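Local atomic coordinates of putative Fe-S biosynthesis protein (PDB entry 2P2E), a protein that probably takes part in iron-sulphur cluster biosynthesis, although its precise function has not been established. Residues F75-K78 / G79-M83. Sequence-based numbering, arbitrary orientation.
Sequences FYYK and GYSKM
The Tyr77 ring meets the following turn through one edge: Ser81 OG lies in the ring plane, 3.9 Å from Tyr77 CD1, and Lys82 CB sits near that plane, 3.8 Å from Tyr77 CE1. The Lys82 chain then runs obliquely past the phenol, its CD 3.7 Å from Tyr77 OH. The second flat group, Tyr80, is lined by the aliphatic part of Lys78. These two side chains lie alongside one another and point the same way, with Lys78 CB 3.4 Å from Tyr80 CE2. With Tyr80 CG placed between its backbone N and carbonyl carbon (chi1 68°), the ring turns back alongside Lys78, two residues earlier. Lys78 bends at chi3 (-74°), and its NZ donates a weak hydrogen bond to Tyr80 OH at 3.0 Å. The ammonium's strongest partner is the Phe30 carbonyl; the Val34 carbonyl and a salt bridge to Asp32 add to it, and because Asp32 also hydrogen-bonds Tyr80 OH, one carboxylate ties the two polar ends together.

Between the tyrosines, Ser81 closes the turn. Its OG donates to Lys78 O over 2.6 Å, in the carbonyl plane on a lone pair (C=O...OG angle 139°), while Ser81 N adds a weak bond to the same oxygen. Two donors from one residue thus grip this carbonyl. A water donates to Ser81 OG at 2.8 Å and accepts from Lys78 N, linking the hydroxyl to the start of the turn as well. The side chain of Asn65 holds Gly79 N.

The weak i to i+3 bond from Ser81 N to Lys78 O, with Gly79 and Tyr80 both in helical backbone conformations, is consistent with a type III (3-10) beta turn, in which the Ser81 hydroxyl also bonds to the carbonyl three residues back; it carries the chain from strand 75-77 into the 3-10 segment that follows.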
loop_
_atom_site.group_PDB
_atom_site.type_symbol
_atom_site.label_atom_id
_atom_site.label_comp_id
_atom_site.label_asym_id
_atom_site.label_seq_id
_atom_site.Cartn_x
_atom_site.Cartn_y
_atom_site.Cartn_z
ATOM N N PHE A 75 -6.418 2.839 3.311
ATOM C CA PHE A 75 -5.169 2.096 3.205
ATOM C C PHE A 75 -4.818 1.696 4.621
ATOM O O PHE A 75 -4.692 2.559 5.485
ATOM C CB PHE A 75 -4.049 2.991 2.696
ATOM C CG PHE A 75 -3.944 3.057 1.212
ATOM C CD1 PHE A 75 -3.369 2.013 0.501
ATOM C CD2 PHE A 75 -4.373 4.190 0.521
ATOM C CE1 PHE A 75 -3.217 2.097 -0.890
ATOM C CE2 PHE A 75 -4.227 4.283 -0.868
ATOM C CZ PHE A 75 -3.649 3.243 -1.571
ATOM N N TYR A 76 -4.669 0.406 4.878
ATOM C CA TYR A 76 -4.316 -0.029 6.219
ATOM C C TYR A 76 -2.825 -0.265 6.270
ATOM O O TYR A 76 -2.222 -0.610 5.264
ATOM C CB TYR A 76 -5.083 -1.298 6.574
ATOM C CG TYR A 76 -6.534 -1.007 6.813
ATOM C CD1 TYR A 76 -6.991 -0.661 8.074
ATOM C CD2 TYR A 76 -7.442 -1.002 5.761
ATOM C CE1 TYR A 76 -8.314 -0.317 8.286
ATOM C CE2 TYR A 76 -8.773 -0.657 5.960
ATOM C CZ TYR A 76 -9.199 -0.317 7.226
ATOM O OH TYR A 76 -10.519 0.010 7.428
ATOM N N TYR A 77 -2.224 -0.061 7.433
ATOM C CA TYR A 77 -0.792 -0.267 7.573
ATOM C C TYR A 77 -0.405 -0.621 9.000
ATOM O O TYR A 77 -1.137 -0.333 9.952
ATOM C CB TYR A 77 -0.025 0.980 7.127
ATOM C CG TYR A 77 -0.205 2.166 8.030
ATOM C CD1 TYR A 77 0.790 2.540 8.931
ATOM C CD2 TYR A 77 -1.368 2.921 7.981
ATOM C CE1 TYR A 77 0.632 3.646 9.761
ATOM C CE2 TYR A 77 -1.542 4.025 8.810
ATOM C CZ TYR A 77 -0.537 4.381 9.691
ATOM O OH TYR A 77 -0.718 5.476 10.489
ATOM N N LYS A 78 0.755 -1.251 9.138
ATOM C CA LYS A 78 1.240 -1.641 10.446
ATOM C C LYS A 78 1.648 -0.373 11.169
ATOM O O LYS A 78 2.447 0.411 10.662
ATOM C CB LYS A 78 2.416 -2.601 10.299
ATOM C CG LYS A 78 2.012 -3.901 9.630
ATOM C CD LYS A 78 3.168 -4.861 9.455
ATOM C CE LYS A 78 4.101 -4.427 8.352
ATOM N NZ LYS A 78 5.007 -5.540 7.949
ATOM N N GLY A 79 1.069 -0.163 12.344
ATOM C CA GLY A 79 1.373 1.025 13.115
ATOM C C GLY A 79 2.817 1.474 13.060
ATOM O O GLY A 79 3.114 2.539 12.536
ATOM N N TYR A 80 3.717 0.645 13.575
ATOM C CA TYR A 80 5.138 0.967 13.619
ATOM C C TYR A 80 5.766 1.511 12.347
ATOM O O TYR A 80 6.586 2.412 12.413
ATOM C CB TYR A 80 5.935 -0.250 14.086
ATOM C CG TYR A 80 5.961 -1.407 13.117
ATOM C CD1 TYR A 80 6.996 -1.545 12.198
ATOM C CD2 TYR A 80 4.976 -2.390 13.149
ATOM C CE1 TYR A 80 7.058 -2.638 11.339
ATOM C CE2 TYR A 80 5.027 -3.492 12.294
ATOM C CZ TYR A 80 6.075 -3.608 11.395
ATOM O OH TYR A 80 6.150 -4.713 10.577
ATOM N N SER A 81 5.403 0.977 11.191
ATOM C CA SER A 81 6.004 1.457 9.952
ATOM C C SER A 81 5.706 2.929 9.708
ATOM O O SER A 81 6.245 3.539 8.792
ATOM C CB SER A 81 5.536 0.613 8.760
ATOM O OG SER A 81 4.131 0.497 8.730
ATOM N N LYS A 82 4.856 3.495 10.550
ATOM C CA LYS A 82 4.480 4.899 10.446
ATOM C C LYS A 82 5.735 5.756 10.485
ATOM O O LYS A 82 5.768 6.853 9.923
ATOM C CB LYS A 82 3.566 5.256 11.618
ATOM C CG LYS A 82 2.905 6.608 11.548
ATOM C CD LYS A 82 1.927 6.757 12.722
ATOM C CE LYS A 82 1.145 8.078 12.668
ATOM N NZ LYS A 82 0.187 8.206 13.819
HETATM N N MSE A 83 6.768 5.241 11.149
HETATM C CA MSE A 83 8.029 5.959 11.289
HETATM C C MSE A 83 8.770 6.078 9.965
HETATM O O MSE A 83 9.677 6.905 9.820
HETATM C CB MSE A 83 8.926 5.271 12.325
HETATM C CG MSE A 83 9.494 3.925 11.900
HETATM SE SE MSE A 83 10.657 3.144 13.283
HETATM C CE MSE A 83 11.954 4.604 13.426
HETATM O O HOH W 1 3.035 -1.176 6.808
#